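Local coordinates for BH1408 protein (Bacillus halodurans, PDB 4E0A), which probably acts as an N-acetyltransferase of the GNAT family, transferring an acetyl group to an amine whose identity is not established, at residues P38-P42 against S43-A47; R107-F110 against E111-S115. The protein carries 1 engineered substitution. All coordinates share one frame; numbering follows the deposited sequence. Where two conformers were deposited one is given.

Contact 1. Residues P38-P42 against S43-A47. Engineered in segment 43-47: Arg44 (natural residue Phe).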
# COMPACT_ATOMS: atom_id res chain seq x y z
N PRO A 38 14.81 12.65 -16.97
CA PRO A 38 15.18 11.40 -16.31
C PRO A 38 13.99 10.83 -15.57
O PRO A 38 12.95 11.45 -15.60
CB PRO A 38 16.26 11.83 -15.31
CG PRO A 38 15.91 13.22 -14.96
CD PRO A 38 15.23 13.83 -16.19
N THR A 39 14.15 9.66 -14.94
CA THR A 39 13.08 9.06 -14.15
C THR A 39 13.35 9.31 -12.68
O THR A 39 12.47 9.13 -11.85
CB THR A 39 13.00 7.53 -14.37
OG1 THR A 39 14.21 6.91 -13.89
CG2 THR A 39 12.80 7.22 -15.85
N LEU A 40 14.58 9.72 -12.37
CA LEU A 40 14.97 10.05 -11.01
C LEU A 40 15.40 11.51 -10.93
O LEU A 40 16.32 11.95 -11.63
CB LEU A 40 16.12 9.14 -10.52
CG LEU A 40 16.68 9.45 -9.12
CD1 LEU A 40 15.62 9.28 -8.05
CD2 LEU A 40 17.91 8.58 -8.81
N ASN A 41 14.72 12.27 -10.08
CA ASN A 41 15.04 13.68 -9.93
C ASN A 41 16.35 13.82 -9.14
O ASN A 41 16.50 13.20 -8.08
CB ASN A 41 13.87 14.39 -9.23
CG ASN A 41 14.12 15.87 -9.00
OD1 ASN A 41 15.06 16.25 -8.31
ND2 ASN A 41 13.26 16.71 -9.57
N PRO A 42 17.30 14.61 -9.65
CA PRO A 42 18.60 14.80 -9.00
C PRO A 42 18.51 15.45 -7.61
O PRO A 42 19.22 15.01 -6.70
CB PRO A 42 19.37 15.70 -9.98
CG PRO A 42 18.34 16.33 -10.82
CD PRO A 42 17.22 15.34 -10.93
N SER A 43 17.67 16.46 -7.44
CA SER A 43 17.50 17.08 -6.12
C SER A 43 16.89 16.10 -5.11
O SER A 43 17.26 16.10 -3.94
CB SER A 43 16.66 18.36 -6.21
OG SER A 43 17.41 19.39 -6.82
N ARG A 44 15.98 15.26 -5.57
CA ARG A 44 15.36 14.30 -4.66
C ARG A 44 16.31 13.17 -4.30
O ARG A 44 16.26 12.62 -3.20
CB ARG A 44 14.05 13.79 -5.24
CG ARG A 44 13.04 14.92 -5.45
CD ARG A 44 11.61 14.43 -5.57
NE ARG A 44 10.66 15.55 -5.62
CZ ARG A 44 10.17 16.16 -4.54
NH1 ARG A 44 10.54 15.76 -3.33
NH2 ARG A 44 9.32 17.17 -4.67
N PHE A 45 17.20 12.82 -5.23
CA PHE A 45 18.27 11.90 -4.92
C PHE A 45 19.15 12.51 -3.83
O PHE A 45 19.42 11.87 -2.81
CB PHE A 45 19.11 11.61 -6.17
CG PHE A 45 20.32 10.77 -5.88
CD1 PHE A 45 20.19 9.43 -5.56
CD2 PHE A 45 21.60 11.32 -5.93
CE1 PHE A 45 21.31 8.65 -5.31
CE2 PHE A 45 22.72 10.54 -5.67
CZ PHE A 45 22.57 9.21 -5.35
N GLN A 46 19.57 13.75 -4.04
CA GLN A 46 20.42 14.41 -3.06
C GLN A 46 19.76 14.45 -1.67
O GLN A 46 20.41 14.20 -0.66
CB GLN A 46 20.82 15.82 -3.52
CG GLN A 46 21.64 16.59 -2.49
CD GLN A 46 21.88 18.04 -2.88
OE1 GLN A 46 21.37 18.52 -3.90
NE2 GLN A 46 22.65 18.75 -2.06
N ALA A 47 18.47 14.75 -1.63
CA ALA A 47 17.75 14.75 -0.36
C ALA A 47 17.76 13.38 0.32
O ALA A 47 17.79 13.30 1.55
CB ALA A 47 16.32 15.23 -0.54
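Asn41 caps the start of helix 42-50 by reaching forward with its side-chain amide to the N-H groups of Ser43 and Arg44. This is an N-cap, with Pro42 as the first helical residue. CG of Asn41 stands anti to the backbone N (chi1 179°), which brings OD1 round to the amides of the opening turn. The main bond runs from Arg44 N to OD1 of Asn41 at 3.1 Å; its donor is tilted 34° from the amide plane. Ser43 N lies nearer, 2.8 Å from OD1 of Asn41, but its N-H points poorly and the bond is weak. One oxygen thus serves two amides at the helix start, where no preceding turn offers carbonyls. The helix dipole would probably favour this partly negative atom.

Arg44 is an engineered residue that replaces a phenylalanine. Its aliphatic base lies against the cap, with CG of Arg44 3.7 Å from OD1 of Asn41. The chain then runs extended to NE. The guanidinium plane is turned 61° from the Asn41 amide plane.

Leu40 and Phe45 make the apolar part of the contact. The side chains meet obliquely, methyl to ring, with CD2 of Leu40 4.1 Å from CD1 of Phe45. Phe45 is buried, and it also touches Val14 of helix 11-28 and Ala6. The Tyr11 hydroxyl of helix 11-28 donates a hydrogen bond to Leu40 O, and Tyr11 also packs on Pro42, so the loop before the cap is tied to that helix.

The backbone takes over from the cap at once. Phe45 N bonds to Asn41 O, and Gln46 N bonds to Pro42 O at 3.0 Å.

Contact 2. Residues R107-F110 against E111-S115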
# COMPACT_ATOMS: atom_id res chain seq x y z
N ARG A 107 21.30 -9.65 -2.84
CA ARG A 107 21.37 -10.23 -1.49
C ARG A 107 22.34 -9.46 -0.60
O ARG A 107 22.04 -9.19 0.56
CB ARG A 107 21.78 -11.70 -1.55
CG ARG A 107 21.85 -12.36 -0.19
CD ARG A 107 22.13 -13.85 -0.30
NE ARG A 107 20.90 -14.64 -0.44
CZ ARG A 107 20.26 -15.21 0.58
NH1 ARG A 107 20.71 -15.09 1.82
NH2 ARG A 107 19.15 -15.92 0.36
N LEU A 108 23.50 -9.08 -1.13
CA LEU A 108 24.45 -8.33 -0.33
C LEU A 108 23.87 -6.98 0.10
O LEU A 108 24.03 -6.56 1.25
CB LEU A 108 25.77 -8.14 -1.08
CG LEU A 108 26.68 -9.37 -1.18
CD1 LEU A 108 27.85 -9.08 -2.09
CD2 LEU A 108 27.18 -9.78 0.19
N ILE A 109 23.21 -6.29 -0.82
CA ILE A 109 22.56 -5.01 -0.48
C ILE A 109 21.48 -5.21 0.58
O ILE A 109 21.40 -4.46 1.56
CB ILE A 109 21.94 -4.33 -1.70
CG1 ILE A 109 23.04 -3.78 -2.62
CG2 ILE A 109 21.00 -3.19 -1.27
CD1 ILE A 109 23.72 -2.58 -2.05
N PHE A 110 20.67 -6.24 0.40
CA PHE A 110 19.59 -6.53 1.36
C PHE A 110 20.14 -6.85 2.75
O PHE A 110 19.58 -6.44 3.76
CB PHE A 110 18.72 -7.68 0.87
CG PHE A 110 17.40 -7.78 1.58
CD1 PHE A 110 16.33 -6.96 1.20
CD2 PHE A 110 17.20 -8.69 2.60
CE1 PHE A 110 15.10 -7.04 1.82
CE2 PHE A 110 15.97 -8.79 3.24
CZ PHE A 110 14.91 -7.96 2.85
N GLU A 111 21.22 -7.61 2.81
CA GLU A 111 21.88 -7.89 4.08
C GLU A 111 22.32 -6.60 4.78
O GLU A 111 22.17 -6.48 6.00
CB GLU A 111 23.04 -8.85 3.88
CG GLU A 111 22.56 -10.28 3.71
CD GLU A 111 23.58 -11.19 3.09
OE1 GLU A 111 24.60 -10.69 2.58
OE2 GLU A 111 23.36 -12.42 3.10
N ALA A 112 22.83 -5.64 4.01
CA ALA A 112 23.19 -4.34 4.56
C ALA A 112 21.97 -3.64 5.16
O ALA A 112 22.04 -3.02 6.21
CB ALA A 112 23.82 -3.47 3.48
N ILE A 113 20.83 -3.77 4.48
CA ILE A 113 19.60 -3.14 4.96
C ILE A 113 19.15 -3.79 6.27
O ILE A 113 18.74 -3.09 7.20
CB ILE A 113 18.50 -3.16 3.89
CG1 ILE A 113 18.96 -2.35 2.66
CG2 ILE A 113 17.19 -2.59 4.43
CD1 ILE A 113 18.03 -2.44 1.49
N ILE A 114 19.24 -5.11 6.35
CA ILE A 114 18.93 -5.81 7.60
C ILE A 114 19.79 -5.27 8.75
O ILE A 114 19.27 -4.96 9.83
CB ILE A 114 19.12 -7.33 7.48
CG1 ILE A 114 18.09 -7.93 6.53
CG2 ILE A 114 19.01 -7.99 8.87
CD1 ILE A 114 18.38 -9.38 6.13
N SER A 115 21.09 -5.14 8.51
CA SER A 115 22.00 -4.64 9.54
C SER A 115 21.58 -3.25 10.00
O SER A 115 21.66 -2.94 11.19
CB SER A 115 23.44 -4.60 9.03
OG SER A 115 23.96 -5.91 8.92
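Arg107 and Glu111 form the charged part of this contact, one helical turn apart. Their salt bridge is long, with NH1 of Arg107 4.0 Å from OE2 of Glu111. OE2 sits at the guanidinium edge, near its plane, while the two charged planes are 77° apart. CG of Arg107 stands anti to the backbone N (chi1 -179°) and lies 3.6 Å from OE2 of Glu111; beyond it the chain bends at chi3. OE1 of Glu111 rests 3.6 Å from CD2 of Leu108. An alanine in place of Glu111 would probably leave Arg107 without this charged mate and its guanidinium freer to turn.

The apolar contacts lie on other faces. CD1 of Ile114 meets the Phe110 ring obliquely, 3.8 Å from CD2 of Phe110. Leu154 of the second subunit packs on both residues. CD1 of Ile113 approaches CG2 of Ile109 at 4.1 Å, and both isoleucines face the sheet, touching Ser70.

Four backbone bonds join the two segments, each from an amide to the carbonyl four residues earlier. Ile114 N to Phe110 O is 2.9 Å. This is the regular alpha-helical pattern, here in the helix of a beta-alpha-beta unit between parallel strands 86-96 and 124-130 of the GNAT fold.

Overall arrangement
Contact 1 and contact 2 lie on opposite sides of the chain's centre, with their own centres about 23 Å apart and their nearest atoms about 12 Å apart. They do not touch and lie on different helices. Contact 1 is a surface contact at the beginning of helix 42-50, beside helix 11-28. Contact 2 is partly buried within helix 105-119, which packs on the sheet and reaches the second subunit. In contact 1 a side-chain oxygen shares the work with backbone carbonyls; in contact 2 backbone carbonyls accept all the hydrogen bonds across the segments. Both have apolar pairs, but only contact 2 has a charge pair.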